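PDB 5IZD: D-glyceraldehyde dehydrogenase (NADP(+)) from Thermoplasma acidophilum, which oxidises D-glyceraldehyde to glycerate with NADP(+) as electron acceptor in the non-phosphorylated Entner-Doudoroff pathway. Local coordinates for residues 109-114 / 158-163; 43-48 / 197-202; 397-402 / 422-427; 287-290 / 296-299. All coordinates share one frame; numbering follows the deposited sequence.

Contact 1 of 4, residues 109-114 / 158-163; sequences QYYAEW and KLAPAL
The pyrrolidine of Pro-161 lies over one face of the Tyr-111 ring. Its CD sits 3.8 Å from the ring centroid of Tyr-111 and 20° off the ring normal, a CH-pi contact. The proline runs along that one face, CD toward CD2 of Tyr-111 and CB 3.7 Å from CD1 of Tyr-111. The opposite face of the ring meets CD2 of Tyr-110, and the phenol is held between Tyr-110 and the proline. CG of Tyr-111 is anti to the carbonyl carbon (chi1 -72°), which turns the ring over the proline. CB of Ala-160 fills in at the base, 3.7 Å from CB of Tyr-111. The contact joins helix 94-112 to helix 153-164 in the aldehyde dehydrogenase fold. Helix 153-164 is kinked at Pro-161, whose N has no hydrogen to give to the turn before. An alanine here in place of Tyr-111 is likely to leave CB and CD of the proline without the ring that covers them on this side. The Tyr-111 side chain is about 5 Å from that of Arg-157, probably a substrate-binding residue. Ile-464 packs on both Tyr-111 and Pro-161. Just beyond, Glu-113 makes a salt bridge to Lys-117 of the second subunit.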
# COMPACT_ATOMS: atom_id res chain seq x y z
N GLN A 109 -2.20 14.09 17.57
CA GLN A 109 -1.44 14.59 16.42
C GLN A 109 -1.31 13.54 15.31
O GLN A 109 -1.69 13.78 14.19
CB GLN A 109 -0.06 15.04 16.85
CG GLN A 109 0.79 15.56 15.71
CD GLN A 109 0.30 16.87 15.12
OE1 GLN A 109 -0.38 17.63 15.77
NE2 GLN A 109 0.67 17.13 13.88
N TYR A 110 -0.83 12.37 15.69
CA TYR A 110 -0.54 11.30 14.77
C TYR A 110 -1.79 10.89 13.98
O TYR A 110 -1.71 10.79 12.75
CB TYR A 110 0.02 10.10 15.48
CG TYR A 110 0.15 8.88 14.58
CD1 TYR A 110 1.29 8.68 13.77
CD2 TYR A 110 -0.88 7.91 14.54
CE1 TYR A 110 1.40 7.54 12.96
CE2 TYR A 110 -0.79 6.82 13.68
CZ TYR A 110 0.35 6.65 12.91
OH TYR A 110 0.39 5.55 12.09
N TYR A 111 -2.93 10.69 14.66
CA TYR A 111 -4.13 10.27 13.96
C TYR A 111 -4.68 11.35 13.04
O TYR A 111 -5.13 11.05 11.90
CB TYR A 111 -5.21 9.74 14.90
CG TYR A 111 -4.86 8.39 15.48
CD1 TYR A 111 -4.73 7.28 14.69
CD2 TYR A 111 -4.67 8.23 16.84
CE1 TYR A 111 -4.39 6.07 15.19
CE2 TYR A 111 -4.36 7.01 17.39
CZ TYR A 111 -4.23 5.91 16.55
OH TYR A 111 -3.90 4.65 17.04
N ALA A 112 -4.66 12.60 13.51
CA ALA A 112 -5.08 13.71 12.68
C ALA A 112 -4.21 13.87 11.43
O ALA A 112 -4.74 14.24 10.38
CB ALA A 112 -5.15 15.00 13.47
N GLU A 113 -2.93 13.53 11.50
CA GLU A 113 -2.04 13.58 10.29
C GLU A 113 -2.40 12.64 9.14
O GLU A 113 -1.88 12.79 8.02
CB GLU A 113 -0.57 13.38 10.66
CG GLU A 113 0.05 14.52 11.54
CD GLU A 113 1.40 14.15 12.14
OE1 GLU A 113 1.64 12.93 12.27
OE2 GLU A 113 2.25 15.01 12.48
N TRP A 114 -3.32 11.73 9.38
CA TRP A 114 -3.80 10.83 8.37
C TRP A 114 -4.82 11.46 7.42
O TRP A 114 -5.29 10.83 6.53
CB TRP A 114 -4.34 9.55 8.96
CG TRP A 114 -3.31 8.59 9.27
CD1 TRP A 114 -2.91 8.22 10.47
CD2 TRP A 114 -2.55 7.81 8.34
NE1 TRP A 114 -1.95 7.28 10.39
CE2 TRP A 114 -1.70 7.01 9.08
CE3 TRP A 114 -2.51 7.73 6.96
CZ2 TRP A 114 -0.82 6.13 8.49
CZ3 TRP A 114 -1.62 6.87 6.38
CH2 TRP A 114 -0.79 6.09 7.14
N LYS A 158 -8.92 6.00 20.82
CA LYS A 158 -10.17 5.67 20.19
C LYS A 158 -10.88 6.85 19.50
O LYS A 158 -11.35 6.70 18.36
CB LYS A 158 -11.07 5.01 21.24
CG LYS A 158 -10.43 3.71 21.70
CD LYS A 158 -11.30 2.89 22.60
CE LYS A 158 -10.52 1.80 23.29
NZ LYS A 158 -10.07 0.77 22.32
N LEU A 159 -10.94 8.02 20.15
CA LEU A 159 -11.65 9.18 19.57
C LEU A 159 -10.92 9.77 18.37
O LEU A 159 -11.55 10.07 17.38
CB LEU A 159 -11.89 10.33 20.58
CG LEU A 159 -12.76 10.13 21.82
CD1 LEU A 159 -12.78 11.42 22.58
CD2 LEU A 159 -14.16 9.73 21.52
N ALA A 160 -9.61 9.95 18.45
CA ALA A 160 -8.91 10.59 17.30
C ALA A 160 -9.11 9.87 15.97
O ALA A 160 -9.56 10.52 15.01
CB ALA A 160 -7.45 10.87 17.58
N PRO A 161 -8.86 8.54 15.92
CA PRO A 161 -9.00 7.92 14.60
C PRO A 161 -10.46 7.77 14.18
O PRO A 161 -10.76 7.81 12.98
CB PRO A 161 -8.38 6.52 14.77
CG PRO A 161 -8.37 6.27 16.25
CD PRO A 161 -8.23 7.62 16.88
N ALA A 162 -11.33 7.50 15.13
CA ALA A 162 -12.76 7.39 14.82
C ALA A 162 -13.31 8.66 14.19
O ALA A 162 -13.94 8.63 13.09
CB ALA A 162 -13.58 6.97 16.05
N LEU A 163 -12.98 9.78 14.83
CA LEU A 163 -13.40 11.08 14.32
C LEU A 163 -12.70 11.49 13.02
O LEU A 163 -13.34 12.04 12.14
CB LEU A 163 -13.20 12.15 15.41
CG LEU A 163 -14.12 11.97 16.63
CD1 LEU A 163 -13.69 12.92 17.77
CD2 LEU A 163 -15.60 12.21 16.36

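Contact 2 of 4, residues 43-48 / 197-202; sequences DRAIDA and VLNFIT
Helix residues 43-48 pack against strand 198-200, and the backbones come nearest at Ala-45 and Asn-199, whose CA atoms are 5.9 Å apart. The small alanine methyls of the helix are consistent with this approach. CB of Ala-45 meets CB of Asn-199 at 3.9 Å. The same methyl also touches CG1 of Ile-201 at 4.0 Å. With CG1 of Ile-201 anti to the carbonyl carbon (chi1 -75°), that branch, and not CG2, reaches the methyl. The amide of Asn-199 lies against the backbone of Ala-45, its ND2 3.5 Å from O of Ala-45 without a hydrogen bond. One turn further along the helix, CB of Ala-48 lies 3.7 Å from OD1 of Asn-199. The hydrogen bonds of the amide go elsewhere: OD1 accepts from N of Asp-8, and ND2 donates to O of Gly-196. Strand 198-200 pairs in parallel with strand 168-172 in the cofactor-binding sheet, and Ile-201 also packs near Ile-208, a probable NADP(+)-binding residue. No hydrogen bond crosses between the two segments. The helix is therefore held here by van der Waals packing of alanine methyls on Asn-199 and Ile-201, while the buried amide is satisfied by backbone outside the two segments.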
# COMPACT_ATOMS: atom_id res chain seq x y z
N ASP A 43 -30.08 5.83 24.23
CA ASP A 43 -30.87 6.08 23.01
C ASP A 43 -30.73 7.50 22.46
O ASP A 43 -30.42 7.64 21.28
CB ASP A 43 -32.34 5.71 23.21
CG ASP A 43 -32.56 4.20 23.25
OD1 ASP A 43 -31.66 3.42 22.93
OD2 ASP A 43 -33.65 3.76 23.64
N ARG A 44 -30.91 8.55 23.28
CA ARG A 44 -30.74 9.91 22.77
C ARG A 44 -29.33 10.14 22.23
O ARG A 44 -29.17 10.81 21.19
CB ARG A 44 -31.02 11.01 23.80
CG ARG A 44 -32.48 11.20 24.15
CD ARG A 44 -32.80 12.59 24.73
NE ARG A 44 -31.80 13.16 25.65
CZ ARG A 44 -31.60 12.77 26.92
NH1 ARG A 44 -32.30 11.77 27.49
NH2 ARG A 44 -30.65 13.40 27.64
N ALA A 45 -28.32 9.59 22.92
CA ALA A 45 -26.95 9.77 22.50
C ALA A 45 -26.67 9.09 21.15
O ALA A 45 -26.11 9.72 20.27
CB ALA A 45 -25.98 9.31 23.59
N ILE A 46 -27.09 7.84 21.00
CA ILE A 46 -26.93 7.11 19.75
C ILE A 46 -27.71 7.77 18.62
O ILE A 46 -27.20 7.90 17.51
CB ILE A 46 -27.29 5.62 19.90
CG1 ILE A 46 -26.19 4.90 20.68
CG2 ILE A 46 -27.46 4.94 18.54
CD1 ILE A 46 -26.64 3.56 21.21
N ASP A 47 -28.96 8.15 18.89
CA ASP A 47 -29.78 8.99 17.96
C ASP A 47 -29.15 10.33 17.54
O ASP A 47 -29.15 10.64 16.35
CB ASP A 47 -31.20 9.22 18.49
CG ASP A 47 -32.05 7.94 18.50
OD1 ASP A 47 -31.64 6.86 18.01
OD2 ASP A 47 -33.14 7.97 19.04
N ALA A 48 -28.56 11.05 18.47
CA ALA A 48 -27.76 12.23 18.09
C ALA A 48 -26.55 11.88 17.14
O ALA A 48 -26.33 12.56 16.15
CB ALA A 48 -27.26 12.96 19.31
N VAL A 197 -21.87 14.75 17.11
CA VAL A 197 -20.71 14.03 16.59
C VAL A 197 -20.01 13.25 17.69
O VAL A 197 -19.49 12.17 17.45
CB VAL A 197 -19.73 14.96 15.86
CG1 VAL A 197 -18.42 14.22 15.44
CG2 VAL A 197 -20.40 15.50 14.63
N LEU A 198 -20.00 13.81 18.89
CA LEU A 198 -19.35 13.22 20.04
C LEU A 198 -20.29 13.27 21.24
O LEU A 198 -20.68 14.34 21.64
CB LEU A 198 -18.07 13.99 20.38
CG LEU A 198 -17.28 13.46 21.59
CD1 LEU A 198 -16.91 12.01 21.40
CD2 LEU A 198 -16.02 14.28 21.78
N ASN A 199 -20.60 12.11 21.80
CA ASN A 199 -21.47 12.01 22.98
C ASN A 199 -20.76 11.22 24.07
O ASN A 199 -20.03 10.27 23.78
CB ASN A 199 -22.80 11.34 22.62
CG ASN A 199 -23.48 12.01 21.44
OD1 ASN A 199 -24.31 12.93 21.62
ND2 ASN A 199 -23.12 11.62 20.25
N PHE A 200 -21.06 11.59 25.33
CA PHE A 200 -20.36 11.12 26.52
C PHE A 200 -21.40 10.60 27.49
O PHE A 200 -22.28 11.37 27.95
CB PHE A 200 -19.59 12.27 27.16
CG PHE A 200 -18.79 11.89 28.38
CD1 PHE A 200 -17.70 11.05 28.29
CD2 PHE A 200 -19.15 12.36 29.63
CE1 PHE A 200 -16.94 10.74 29.42
CE2 PHE A 200 -18.40 12.03 30.78
CZ PHE A 200 -17.29 11.20 30.66
N ILE A 201 -21.30 9.32 27.78
CA ILE A 201 -22.25 8.60 28.61
C ILE A 201 -21.46 7.85 29.68
O ILE A 201 -20.57 7.01 29.37
CB ILE A 201 -23.02 7.57 27.76
CG1 ILE A 201 -24.05 8.26 26.89
CG2 ILE A 201 -23.73 6.55 28.65
CD1 ILE A 201 -25.24 8.82 27.65
N THR A 202 -21.79 8.10 30.94
CA THR A 202 -21.20 7.40 32.06
C THR A 202 -22.33 6.55 32.68
O THR A 202 -23.52 6.87 32.55
CB THR A 202 -20.62 8.36 33.17
OG1 THR A 202 -21.62 9.27 33.64
CG2 THR A 202 -19.38 9.14 32.63

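Contact 3 of 4, residues 397-402 / 422-427; sequences EMYDLA and FEASER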
# COMPACT_ATOMS: atom_id res chain seq x y z
N GLU A 397 12.94 -24.44 24.00
CA GLU A 397 12.20 -24.50 25.27
C GLU A 397 11.60 -23.10 25.57
O GLU A 397 10.41 -23.00 25.85
CB GLU A 397 13.11 -25.02 26.41
CG GLU A 397 12.50 -24.85 27.80
CD GLU A 397 13.51 -24.84 28.95
OE1 GLU A 397 13.10 -25.32 30.04
OE2 GLU A 397 14.65 -24.33 28.79
N MET A 398 12.42 -22.05 25.44
CA MET A 398 12.04 -20.65 25.62
C MET A 398 10.83 -20.29 24.75
O MET A 398 9.80 -19.82 25.30
CB MET A 398 13.22 -19.73 25.33
CG MET A 398 12.96 -18.26 25.66
SD MET A 398 14.35 -17.17 25.29
CE MET A 398 14.11 -16.86 23.55
N TYR A 399 10.88 -20.62 23.45
CA TYR A 399 9.77 -20.36 22.56
C TYR A 399 8.51 -21.07 23.00
O TYR A 399 7.41 -20.47 22.99
CB TYR A 399 10.03 -20.81 21.10
CG TYR A 399 11.17 -20.13 20.36
CD1 TYR A 399 11.57 -18.86 20.67
CD2 TYR A 399 11.85 -20.82 19.31
CE1 TYR A 399 12.59 -18.25 20.01
CE2 TYR A 399 12.89 -20.20 18.62
CZ TYR A 399 13.24 -18.89 18.97
OH TYR A 399 14.26 -18.21 18.37
N ASP A 400 8.66 -22.34 23.35
CA ASP A 400 7.48 -23.18 23.72
C ASP A 400 6.80 -22.71 25.02
O ASP A 400 5.59 -22.72 25.11
CB ASP A 400 7.86 -24.66 23.88
CG ASP A 400 8.15 -25.35 22.56
OD1 ASP A 400 7.78 -24.82 21.49
OD2 ASP A 400 8.74 -26.44 22.60
N LEU A 401 7.60 -22.34 26.00
CA LEU A 401 7.10 -21.84 27.25
C LEU A 401 6.34 -20.49 27.05
O LEU A 401 5.24 -20.29 27.63
CB LEU A 401 8.21 -21.68 28.29
CG LEU A 401 8.81 -23.00 28.77
CD1 LEU A 401 10.03 -22.65 29.58
CD2 LEU A 401 7.91 -23.88 29.64
N ALA A 402 6.94 -19.60 26.28
CA ALA A 402 6.36 -18.33 25.91
C ALA A 402 5.02 -18.49 25.21
O ALA A 402 4.03 -17.79 25.57
CB ALA A 402 7.31 -17.52 25.06
N PHE A 422 16.15 -12.65 15.09
CA PHE A 422 15.42 -12.84 13.83
C PHE A 422 14.50 -14.07 13.85
O PHE A 422 13.39 -14.05 13.31
CB PHE A 422 16.40 -12.92 12.65
CG PHE A 422 17.09 -11.62 12.35
CD1 PHE A 422 16.37 -10.54 11.83
CD2 PHE A 422 18.43 -11.46 12.59
CE1 PHE A 422 17.00 -9.33 11.54
CE2 PHE A 422 19.05 -10.26 12.29
CZ PHE A 422 18.34 -9.20 11.76
N GLU A 423 14.94 -15.14 14.47
CA GLU A 423 14.11 -16.33 14.56
C GLU A 423 12.88 -16.13 15.48
O GLU A 423 11.78 -16.52 15.12
CB GLU A 423 14.95 -17.55 15.01
CG GLU A 423 14.13 -18.84 15.06
CD GLU A 423 14.93 -20.05 15.44
OE1 GLU A 423 15.06 -20.84 14.49
OE2 GLU A 423 15.42 -20.17 16.61
N ALA A 424 13.11 -15.55 16.66
CA ALA A 424 12.00 -15.19 17.60
C ALA A 424 10.96 -14.27 17.01
O ALA A 424 9.81 -14.35 17.36
CB ALA A 424 12.55 -14.54 18.86
N SER A 425 11.36 -13.42 16.06
CA SER A 425 10.41 -12.56 15.39
C SER A 425 9.28 -13.30 14.75
O SER A 425 8.23 -12.74 14.55
CB SER A 425 11.12 -11.65 14.42
OG SER A 425 12.05 -10.85 15.14
N GLU A 426 9.51 -14.57 14.36
CA GLU A 426 8.44 -15.45 13.85
C GLU A 426 7.98 -16.50 14.86
O GLU A 426 6.78 -16.81 14.91
CB GLU A 426 8.84 -16.14 12.51
CG GLU A 426 8.58 -15.18 11.34
CD GLU A 426 8.58 -15.81 9.93
OE1 GLU A 426 9.66 -16.08 9.33
OE2 GLU A 426 7.46 -15.96 9.37
N ARG A 427 8.90 -17.06 15.65
CA ARG A 427 8.56 -18.19 16.49
C ARG A 427 7.82 -17.75 17.81
O ARG A 427 7.10 -18.57 18.42
CB ARG A 427 9.80 -19.05 16.76
CG ARG A 427 10.35 -19.82 15.53
CD ARG A 427 9.63 -21.16 15.39
NE ARG A 427 9.69 -21.80 14.08
CZ ARG A 427 9.53 -23.11 13.87
NH1 ARG A 427 9.34 -23.94 14.88
NH2 ARG A 427 9.57 -23.60 12.64
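Tyr-399 reaches across to helix 418-427 and carries the packed part of this contact. Its OH donates a 2.9 Å hydrogen bond to OE2 of Glu-423, which uses its anti lone pair. That oxygen lies at the edge of the ring, near its plane, while the carboxylate is turned steeply against the ring. CB of Arg-427 covers one face of the ring, 3.8 Å from the centroid of Tyr-399 and 15° off the normal, a CH-pi contact. CB of Ala-424 comes obliquely to CE1 of Tyr-399, at 3.9 Å. CG of Tyr-399 lies anti to the carbonyl carbon (chi1 -63°), and the ring spans the distance between the two helices. The looser side is at the guanidinium of Arg-427, which leads away from Tyr-399. Exposed Asp-400 makes no contact there, its OD1 6.8 Å from NH1 of Arg-427. In the conformer given, NH2 of Arg-427 forms a salt bridge with Asp-58 of the third subunit. OE1 of Glu-423 is hydrogen-bonded to NE2 of His-129 of the second subunit. The helix segments run roughly parallel, 10.9 Å apart at an angle of 29°. Beneath them is the seven-stranded sheet: Met-398 and Ala-424 both pack on Leu-413 of strand 410-414, and Ala-402 packs on strand 252-256.

Contact 4 of 4, residues 287-290 / 296-299; sequences LYVH and TFMS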
# COMPACT_ATOMS: atom_id res chain seq x y z
N LEU A 287 8.43 -14.39 34.19
CA LEU A 287 9.85 -14.13 34.04
C LEU A 287 10.59 -15.45 33.76
O LEU A 287 10.47 -16.39 34.52
CB LEU A 287 10.36 -13.40 35.29
CG LEU A 287 11.82 -13.04 35.40
CD1 LEU A 287 12.29 -12.27 34.19
CD2 LEU A 287 12.07 -12.21 36.64
N TYR A 288 11.29 -15.50 32.62
CA TYR A 288 12.09 -16.64 32.18
C TYR A 288 13.53 -16.17 32.04
O TYR A 288 13.82 -15.36 31.14
CB TYR A 288 11.61 -17.16 30.80
CG TYR A 288 10.20 -17.67 30.84
CD1 TYR A 288 9.90 -18.88 31.39
CD2 TYR A 288 9.18 -16.92 30.37
CE1 TYR A 288 8.62 -19.37 31.40
CE2 TYR A 288 7.90 -17.38 30.37
CZ TYR A 288 7.62 -18.61 30.89
OH TYR A 288 6.29 -18.99 30.99
N VAL A 289 14.42 -16.69 32.90
CA VAL A 289 15.81 -16.30 32.88
C VAL A 289 16.72 -17.52 32.66
O VAL A 289 16.53 -18.61 33.22
CB VAL A 289 16.20 -15.54 34.15
CG1 VAL A 289 17.60 -14.97 34.05
CG2 VAL A 289 15.21 -14.40 34.43
N HIS A 290 17.73 -17.33 31.86
CA HIS A 290 18.61 -18.45 31.59
C HIS A 290 19.28 -18.93 32.88
O HIS A 290 19.71 -18.11 33.70
CB HIS A 290 19.60 -18.06 30.50
CG HIS A 290 20.37 -19.20 29.95
ND1 HIS A 290 21.30 -19.88 30.70
CD2 HIS A 290 20.39 -19.78 28.73
CE1 HIS A 290 21.87 -20.83 29.96
NE2 HIS A 290 21.33 -20.79 28.76
N THR A 296 22.08 -14.53 39.98
CA THR A 296 22.44 -13.10 39.99
C THR A 296 21.28 -12.21 39.58
O THR A 296 21.01 -11.20 40.29
CB THR A 296 23.62 -12.75 39.09
OG1 THR A 296 24.74 -13.42 39.59
CG2 THR A 296 23.96 -11.26 39.17
N PHE A 297 20.60 -12.59 38.50
CA PHE A 297 19.46 -11.80 38.03
C PHE A 297 18.39 -11.61 39.13
O PHE A 297 18.01 -10.48 39.45
CB PHE A 297 18.83 -12.39 36.75
CG PHE A 297 17.84 -11.46 36.10
CD1 PHE A 297 16.53 -11.39 36.53
CD2 PHE A 297 18.23 -10.63 35.07
CE1 PHE A 297 15.62 -10.53 35.93
CE2 PHE A 297 17.34 -9.76 34.48
CZ PHE A 297 16.03 -9.72 34.89
N MET A 298 17.92 -12.71 39.71
CA MET A 298 16.86 -12.64 40.72
C MET A 298 17.24 -11.85 41.98
O MET A 298 16.41 -11.14 42.52
CB MET A 298 16.41 -14.02 41.16
CG MET A 298 15.73 -14.83 40.07
SD MET A 298 14.45 -13.96 39.18
CE MET A 298 13.22 -13.71 40.50
N SER A 299 18.50 -11.99 42.39
CA SER A 299 19.06 -11.26 43.53
C SER A 299 19.06 -9.74 43.24
O SER A 299 18.56 -8.95 44.03
CB SER A 299 20.49 -11.80 43.75
OG SER A 299 21.23 -11.02 44.66
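Phe-297 holds its CG anti to the backbone N (chi1 -169°), and this swings the ring toward strand 284-290, where both methyls of Val-289 meet it. Leu-287 has the same first torsion (chi1 179°) and extends from the strand to CE1 of that ring. The contact is a strand-to-helix packing in the alpha/beta domain of the aldehyde dehydrogenase fold that holds the seven-stranded sheet. Helix 294-305 follows strand 284-290 after a short turn and folds back over one face of the sheet. CG2 of Val-289 lies over one face of the Phe-297 ring, 3.9 Å from CD1. CG1 of Val-289 touches the root of the same side chain, 3.9 Å from CB of Phe-297. The two branches thus grip the start of the aromatic side chain from the strand side. An alanine at Val-289 would lack both branches and would probably open a gap beside CB and CD1 of Phe-297, with the ring less firmly fixed in its rotation. CD2 of Leu-287 approaches CE1 of Phe-297 obliquely, at 4.0 Å. Helix 262-274 supplies more of the ring's surroundings through Met-262, Leu-266 and Leu-269. Leu-269 also packs on Leu-287, so the apolar layer runs on between this helix and the sheet. All four touching residues are buried, and no hydrogen bond crosses the contact. Met-298 and Leu-287 meet tip to tip: the bend at chi2 (-48°) brings SD of Met-298 to 3.9 Å from CD2 of Leu-287.

In the fold
Contacts 1 and 2 come first along the chain, with the segments of contact 1 falling between those of contact 2; contact 4 and then contact 3 follow. Contacts 1 and 2 have centres 20 Å apart and touch through Leu-159 with Leu-198 and Leu-163 with Val-197. Contact 2 includes a strand of the eight-stranded cofactor-binding sheet, and contact 1 packs on that sheet through helix 153-164. Contacts 3 and 4 have centres 18 Å apart and belong to the seven-stranded sheet. The centres of contacts 2 and 4 are about 50 Å apart, on opposite sides of the chain's centre. Contacts 1 and 3 both reach the second subunit, and contact 3 also the third and fourth.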